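PDB 6CAF: concanavalin B from Canavalia ensiformis, which may act as a carbohydrate-binding protein and is related to the chitinases of glycosyl hydrolase family 18. Local coordinates for residues Phe153-Pro158 and Leu162-Leu167; Glu170-Lys175 and Thr203-Tyr208. All coordinates share one frame; numbering follows the deposited sequence. Where two conformers were deposited one is given.

Interaction 1 of 2, residues Phe153-Pro158 and Leu162-Leu167; sequences FDIQKP and LNWDNL
Ile155 spreads two of its branches over one face of the Trp164 indole. Ile155 CG2 sits above the five-membered ring of Trp164, 3.7 Å from its centroid and 17° off the normal, a CH-pi contact, while Ile155 CD1 lies over the six-membered ring, displaced from its centre and 3.6 Å from Trp164 CZ3. The torsions explain the division: with chi1 at -52°, CG1 lies beside the backbone N and CG2 anti to it, which sets CG2 and CD1 over the same face, one above each ring. Pro158 comes in obliquely, its CB 3.6 Å from Trp164 CZ2, and the indole nitrogen NE1 is spent on the carbonyl O of Asp160, which helps fix the tilt of the ring. This is the turn from strand to helix in a beta-alpha-beta unit of the TIM barrel: the chain leaves strand 150-154 through a loop, and helix 164-178 runs back along the outside. Phe153 and Ile155 face that helix, whereas Asp154 and Gln156 belong to the other side of the chain, where Gln156 NE2 donates to Asp154 OD1 at 3.0 Å, almost straight but from above the carboxylate plane. Gln156 probably takes the place that the catalytic glutamate holds in active family 18 chitinases. The Phe153 ring turns its edge to the helix backbone, CE2 lying 3.7 Å from Trp164 O, and its CZ meets Leu167 CG at 3.8 Å.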
loop_
_atom_site.group_PDB
_atom_site.type_symbol
_atom_site.label_atom_id
_atom_site.label_comp_id
_atom_site.label_asym_id
_atom_site.label_seq_id
_atom_site.Cartn_x
_atom_site.Cartn_y
_atom_site.Cartn_z
ATOM N N PHE A 153 -1.887 -5.235 2.490
ATOM C CA PHE A 153 -1.588 -6.572 1.988
ATOM C C PHE A 153 -0.920 -6.463 0.614
ATOM O O PHE A 153 -1.589 -6.505 -0.425
ATOM C CB PHE A 153 -2.877 -7.385 1.855
ATOM C CG PHE A 153 -3.454 -7.939 3.125
ATOM C CD1 PHE A 153 -3.731 -7.142 4.211
ATOM C CD2 PHE A 153 -3.803 -9.282 3.171
ATOM C CE1 PHE A 153 -4.317 -7.685 5.331
ATOM C CE2 PHE A 153 -4.432 -9.806 4.264
ATOM C CZ PHE A 153 -4.667 -9.018 5.354
ATOM N N ASP A 154 0.406 -6.369 0.586
ATOM C CA ASP A 154 1.130 -6.275 -0.687
ATOM C C ASP A 154 1.608 -7.681 -1.065
ATOM O O ASP A 154 2.814 -7.999 -1.072
ATOM C CB ASP A 154 2.275 -5.261 -0.615
ATOM C CG ASP A 154 2.757 -4.809 -1.958
ATOM O OD1 ASP A 154 2.408 -5.417 -2.987
ATOM O OD2 ASP A 154 3.560 -3.845 -1.985
ATOM N N ILE A 155 0.640 -8.536 -1.333
ATOM C CA ILE A 155 0.901 -9.951 -1.459
ATOM C C ILE A 155 1.200 -10.262 -2.915
ATOM O O ILE A 155 0.316 -10.608 -3.699
ATOM C CB ILE A 155 -0.265 -10.777 -0.895
ATOM C CG1 ILE A 155 -0.632 -10.332 0.545
ATOM C CG2 ILE A 155 0.023 -12.266 -0.969
ATOM C CD1 ILE A 155 0.520 -10.289 1.501
ATOM N N GLN A 156 2.462 -10.087 -3.285
ATOM C CA GLN A 156 2.837 -10.165 -4.664
ATOM C C GLN A 156 3.689 -11.367 -5.000
ATOM O O GLN A 156 3.751 -11.781 -6.156
ATOM C CB GLN A 156 3.431 -8.850 -5.174
ATOM C CG GLN A 156 4.394 -8.119 -4.369
ATOM C CD GLN A 156 5.065 -7.029 -5.117
ATOM O OE1 GLN A 156 5.970 -7.283 -5.889
ATOM N NE2 GLN A 156 4.607 -5.807 -4.924
ATOM N N LYS A 157 4.313 -11.931 -3.982
ATOM C CA LYS A 157 5.224 -13.025 -4.126
ATOM C C LYS A 157 5.216 -13.842 -2.836
ATOM O O LYS A 157 6.264 -14.043 -2.221
ATOM C CB LYS A 157 6.635 -12.482 -4.445
ATOM C CG LYS A 157 7.618 -13.547 -4.861
ATOM C CD LYS A 157 9.077 -13.128 -4.699
ATOM C CE LYS A 157 9.426 -12.553 -3.325
ATOM N NZ LYS A 157 8.963 -13.331 -2.145
ATOM N N PRO A 158 4.026 -14.330 -2.424
ATOM C CA PRO A 158 3.945 -15.190 -1.273
ATOM C C PRO A 158 4.383 -16.587 -1.603
ATOM O O PRO A 158 4.521 -16.936 -2.770
ATOM C CB PRO A 158 2.462 -15.207 -0.941
ATOM C CG PRO A 158 1.841 -15.155 -2.313
ATOM C CD PRO A 158 2.722 -14.190 -3.080
ATOM N N LEU A 162 -3.049 -19.350 -0.415
ATOM C CA LEU A 162 -4.057 -19.667 0.567
ATOM C C LEU A 162 -3.945 -18.760 1.790
ATOM O O LEU A 162 -2.903 -18.190 2.075
ATOM C CB LEU A 162 -3.956 -21.139 0.990
ATOM C CG LEU A 162 -4.331 -22.168 -0.071
ATOM C CD1 LEU A 162 -4.202 -23.563 0.516
ATOM C CD2 LEU A 162 -5.719 -21.967 -0.607
ATOM N N ASN A 163 -5.053 -18.658 2.516
ATOM C CA ASN A 163 -5.108 -18.080 3.846
ATOM C C ASN A 163 -4.956 -16.562 3.940
ATOM O O ASN A 163 -5.079 -16.023 5.020
ATOM C CB ASN A 163 -4.157 -18.792 4.806
ATOM C CG ASN A 163 -4.553 -20.232 4.996
ATOM O OD1 ASN A 163 -5.649 -20.503 5.468
ATOM N ND2 ASN A 163 -3.720 -21.148 4.545
ATOM N N TRP A 164 -4.789 -15.864 2.813
ATOM C CA TRP A 164 -4.803 -14.399 2.863
ATOM C C TRP A 164 -6.201 -13.885 3.168
ATOM O O TRP A 164 -6.369 -12.875 3.872
ATOM C CB TRP A 164 -4.263 -13.808 1.541
ATOM C CG TRP A 164 -2.866 -14.246 1.298
ATOM C CD1 TRP A 164 -2.449 -15.127 0.362
ATOM C CD2 TRP A 164 -1.723 -13.923 2.088
ATOM N NE1 TRP A 164 -1.124 -15.373 0.517
ATOM C CE2 TRP A 164 -0.653 -14.656 1.585
ATOM C CE3 TRP A 164 -1.501 -13.078 3.198
ATOM C CZ2 TRP A 164 0.630 -14.564 2.130
ATOM C CZ3 TRP A 164 -0.254 -12.990 3.727
ATOM C CH2 TRP A 164 0.796 -13.739 3.198
ATOM N N ASP A 165 -7.213 -14.575 2.648
ATOM C CA ASP A 165 -8.572 -14.296 3.026
ATOM C C ASP A 165 -8.790 -14.505 4.508
ATOM O O ASP A 165 -9.405 -13.664 5.162
ATOM C CB ASP A 165 -9.614 -15.059 2.170
ATOM C CG ASP A 165 -9.428 -16.556 2.149
ATOM O OD1 ASP A 165 -8.401 -17.109 2.586
ATOM O OD2 ASP A 165 -10.357 -17.202 1.632
ATOM N N ASN A 166 -8.263 -15.570 5.069
ATOM C CA ASN A 166 -8.406 -15.800 6.496
ATOM C C ASN A 166 -7.706 -14.707 7.319
ATOM O O ASN A 166 -8.239 -14.249 8.321
ATOM C CB ASN A 166 -7.883 -17.195 6.861
ATOM C CG ASN A 166 -8.775 -18.288 6.335
ATOM O OD1 ASN A 166 -10.003 -18.126 6.333
ATOM N ND2 ASN A 166 -8.178 -19.399 5.874
ATOM N N LEU A 167 -6.519 -14.292 6.892
ATOM C CA LEU A 167 -5.814 -13.234 7.621
ATOM C C LEU A 167 -6.649 -11.965 7.643
ATOM O O LEU A 167 -6.794 -11.279 8.677
ATOM C CB LEU A 167 -4.446 -13.009 7.002
ATOM C CG LEU A 167 -3.618 -11.904 7.657
ATOM C CD1 LEU A 167 -3.368 -12.130 9.126
ATOM C CD2 LEU A 167 -2.299 -11.715 6.913
#

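Interaction 2 of 2, residues Glu170-Lys175 and Thr203-Tyr208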
loop_
_atom_site.group_PDB
_atom_site.type_symbol
_atom_site.label_atom_id
_atom_site.label_comp_id
_atom_site.label_asym_id
_atom_site.label_seq_id
_atom_site.Cartn_x
_atom_site.Cartn_y
_atom_site.Cartn_z
ATOM N N GLU A 170 -9.664 -12.346 9.922
ATOM C CA GLU A 170 -9.328 -12.273 11.326
ATOM C C GLU A 170 -9.024 -10.841 11.771
ATOM O O GLU A 170 -9.420 -10.412 12.855
ATOM C CB GLU A 170 -8.183 -13.231 11.686
ATOM C CG GLU A 170 -8.511 -14.698 11.460
ATOM C CD GLU A 170 -9.653 -15.316 12.233
ATOM O OE1 GLU A 170 -10.235 -14.685 13.123
ATOM O OE2 GLU A 170 -9.956 -16.500 11.924
ATOM N N LEU A 171 -8.325 -10.085 10.920
ATOM C CA LEU A 171 -8.091 -8.686 11.230
ATOM C C LEU A 171 -9.410 -7.900 11.263
ATOM O O LEU A 171 -9.609 -7.052 12.136
ATOM C CB LEU A 171 -7.114 -8.060 10.229
ATOM C CG LEU A 171 -5.673 -8.405 10.441
ATOM C CD1 LEU A 171 -4.858 -8.072 9.197
ATOM C CD2 LEU A 171 -5.096 -7.693 11.645
ATOM N N TYR A 172 -10.273 -8.177 10.299
ATOM C CA TYR A 172 -11.540 -7.512 10.244
ATOM C C TYR A 172 -12.385 -7.776 11.505
ATOM O O TYR A 172 -13.014 -6.886 12.071
ATOM C CB TYR A 172 -12.280 -7.969 8.994
ATOM C CG TYR A 172 -13.505 -7.144 8.824
ATOM C CD1 TYR A 172 -13.430 -5.867 8.242
ATOM C CD2 TYR A 172 -14.672 -7.577 9.241
ATOM C CE1 TYR A 172 -14.536 -5.063 8.141
ATOM C CE2 TYR A 172 -15.830 -6.784 9.138
ATOM C CZ TYR A 172 -15.736 -5.534 8.572
ATOM O OH TYR A 172 -16.798 -4.678 8.435
ATOM N N GLN A 173 -12.347 -9.014 11.978
ATOM C CA GLN A 173 -13.098 -9.361 13.174
ATOM C C GLN A 173 -12.540 -8.657 14.409
ATOM O O GLN A 173 -13.300 -8.201 15.267
ATOM C CB GLN A 173 -13.150 -10.877 13.372
ATOM C CG GLN A 173 -14.002 -11.599 12.339
ATOM C CD GLN A 173 -15.445 -11.159 12.376
ATOM O OE1 GLN A 173 -15.978 -10.872 13.446
ATOM N NE2 GLN A 173 -16.082 -11.086 11.211
ATOM N N ILE A 174 -11.228 -8.558 14.510
ATOM C CA ILE A 174 -10.577 -7.865 15.616
ATOM C C ILE A 174 -11.024 -6.392 15.619
ATOM O O ILE A 174 -11.221 -5.803 16.686
ATOM C CB ILE A 174 -9.025 -8.020 15.539
ATOM C CG1 ILE A 174 -8.605 -9.422 15.946
ATOM C CG2 ILE A 174 -8.332 -6.977 16.417
ATOM C CD1 ILE A 174 -7.172 -9.747 15.513
ATOM N N LYS A 175 -11.116 -5.787 14.444
ATOM C CA LYS A 175 -11.503 -4.424 14.372
ATOM C C LYS A 175 -12.883 -4.276 14.993
ATOM O O LYS A 175 -13.139 -3.315 15.713
ATOM C CB LYS A 175 -11.469 -4.006 12.892
ATOM C CG LYS A 175 -11.954 -2.636 12.549
ATOM C CD LYS A 175 -11.685 -2.475 11.033
ATOM C CE LYS A 175 -12.499 -1.425 10.327
ATOM N NZ LYS A 175 -11.709 -1.057 9.100
ATOM N N THR A 203 -14.000 -10.872 -0.156
ATOM C CA THR A 203 -14.654 -10.732 1.167
ATOM C C THR A 203 -15.292 -9.350 1.362
ATOM O O THR A 203 -16.082 -9.169 2.289
ATOM C CB THR A 203 -13.674 -10.917 2.342
ATOM O OG1 THR A 203 -12.768 -9.817 2.397
ATOM C CG2 THR A 203 -12.958 -12.250 2.316
ATOM N N ARG A 204 -14.869 -8.376 0.567
ATOM C CA ARG A 204 -15.316 -6.989 0.710
ATOM C C ARG A 204 -14.819 -6.310 1.973
ATOM O O ARG A 204 -15.286 -5.210 2.303
ATOM C CB ARG A 204 -16.838 -6.858 0.560
ATOM C CG ARG A 204 -17.338 -7.587 -0.663
ATOM C CD ARG A 204 -18.817 -7.381 -0.909
ATOM N NE ARG A 204 -19.218 -8.147 -2.089
ATOM C CZ ARG A 204 -20.423 -8.183 -2.604
ATOM N NH1 ARG A 204 -21.375 -7.446 -2.101
ATOM N NH2 ARG A 204 -20.661 -8.987 -3.623
ATOM N N HIS A 205 -13.826 -6.900 2.647
ATOM C CA HIS A 205 -13.335 -6.298 3.878
ATOM C C HIS A 205 -12.277 -5.250 3.687
ATOM O O HIS A 205 -12.047 -4.475 4.605
ATOM C CB HIS A 205 -12.709 -7.305 4.850
ATOM C CG HIS A 205 -13.612 -8.344 5.363
ATOM N ND1 HIS A 205 -14.914 -8.102 5.672
ATOM C CD2 HIS A 205 -13.387 -9.647 5.654
ATOM C CE1 HIS A 205 -15.472 -9.203 6.125
ATOM N NE2 HIS A 205 -14.548 -10.147 6.183
ATOM N N PHE A 206 -11.629 -5.193 2.523
ATOM C CA PHE A 206 -10.646 -4.154 2.331
ATOM C C PHE A 206 -11.315 -2.789 2.208
ATOM O O PHE A 206 -12.270 -2.608 1.463
ATOM C CB PHE A 206 -9.770 -4.379 1.103
ATOM C CG PHE A 206 -8.815 -5.539 1.206
ATOM C CD1 PHE A 206 -7.802 -5.533 2.145
ATOM C CD2 PHE A 206 -8.906 -6.623 0.345
ATOM C CE1 PHE A 206 -6.894 -6.565 2.213
ATOM C CE2 PHE A 206 -7.998 -7.663 0.429
ATOM C CZ PHE A 206 -6.989 -7.627 1.351
ATOM N N ASP A 207 -10.747 -1.825 2.918
ATOM C CA ASP A 207 -11.112 -0.431 2.745
ATOM C C ASP A 207 -10.625 0.167 1.431
ATOM O O ASP A 207 -11.331 0.979 0.813
ATOM C CB ASP A 207 -10.589 0.408 3.917
ATOM C CG ASP A 207 -11.182 -0.020 5.246
ATOM O OD1 ASP A 207 -12.341 0.404 5.469
ATOM O OD2 ASP A 207 -10.490 -0.731 5.993
ATOM N N TYR A 208 -9.409 -0.204 1.037
ATOM C CA TYR A 208 -8.775 0.386 -0.123
ATOM C C TYR A 208 -8.096 -0.701 -0.938
ATOM O O TYR A 208 -7.483 -1.617 -0.363
ATOM C CB TYR A 208 -7.681 1.360 0.274
ATOM C CG TYR A 208 -8.066 2.532 1.104
ATOM C CD1 TYR A 208 -9.204 3.254 0.852
ATOM C CD2 TYR A 208 -7.190 2.995 2.082
ATOM C CE1 TYR A 208 -9.519 4.391 1.610
ATOM C CE2 TYR A 208 -7.445 4.149 2.803
ATOM C CZ TYR A 208 -8.640 4.829 2.598
ATOM O OH TYR A 208 -8.860 5.971 3.350
HETATM O O HOH W 1 -11.960 -2.891 6.815
HETATM O O HOH W 2 -13.188 0.803 7.951
#
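Lys175 NZ is gripped from several directions: it forms a longish salt bridge of 3.4 Å with Asp207 OD2, donates to two waters, and donates again to the carbonyl O of Phe182. The lysine chain runs out extended from the helix to meet the carboxylate, which comes from the opposite direction. Water 1 accepts from Lys175 NZ and donates to Asp207 OD2 (2.7 Å) and to His205 O (2.7 Å), while water 2 joins Lys175 NZ to Asp207 OD1. OD2 also accepts from Leu184 N, so the carboxylate is tied to strand 183-186 as well as to the lysine. The contact links helix 164-178, on the outside of the TIM barrel, to the loop that leads from helix 198-202 into strand 208-212, at the end of the barrel where the strands begin. Next to the charges, Tyr172 and His205 form an offset stack, their planes 8° apart and their centroids separated by 4.0 Å. His205 ND1 lies over the middle of the phenol ring. With CG anti to the backbone N (chi1 -172°), Tyr172 places its ring over the imidazole face, and its CB too rests there. Thr203 O lies over the rim of the opposite face, and Thr203 OG1 accepts from His205 N at 3.1 Å in an ST turn. His205 NE2 bonds to Glu169 OE1. With an alanine here in place of Tyr172 the phenol ring is gone and only CB is left over the imidazole, which would probably be freer to tilt despite its bond to Glu169.

Both contacts use helix 164-178, interaction 1 its first turn and interaction 2 a later part, and their centres lie 13 Å apart. They meet through Phe153: its CD1 is 3.8 Å from Phe206 CE1, the two rings packing edge-to-face, and its CE1 is 3.9 Å from Leu171 CD1. Thus Phe206, which takes no part in the contact with 170-175 but packs on Leu168 of the same helix, and Leu171 carry the apolar layer from one contact into the other. Interaction 1 sits at the carboxy-terminal end of strand 150-154, probably beside the region where related family 18 chitinases have their active site; interaction 2 lies toward the barrel's other end, with a polar, watered surface.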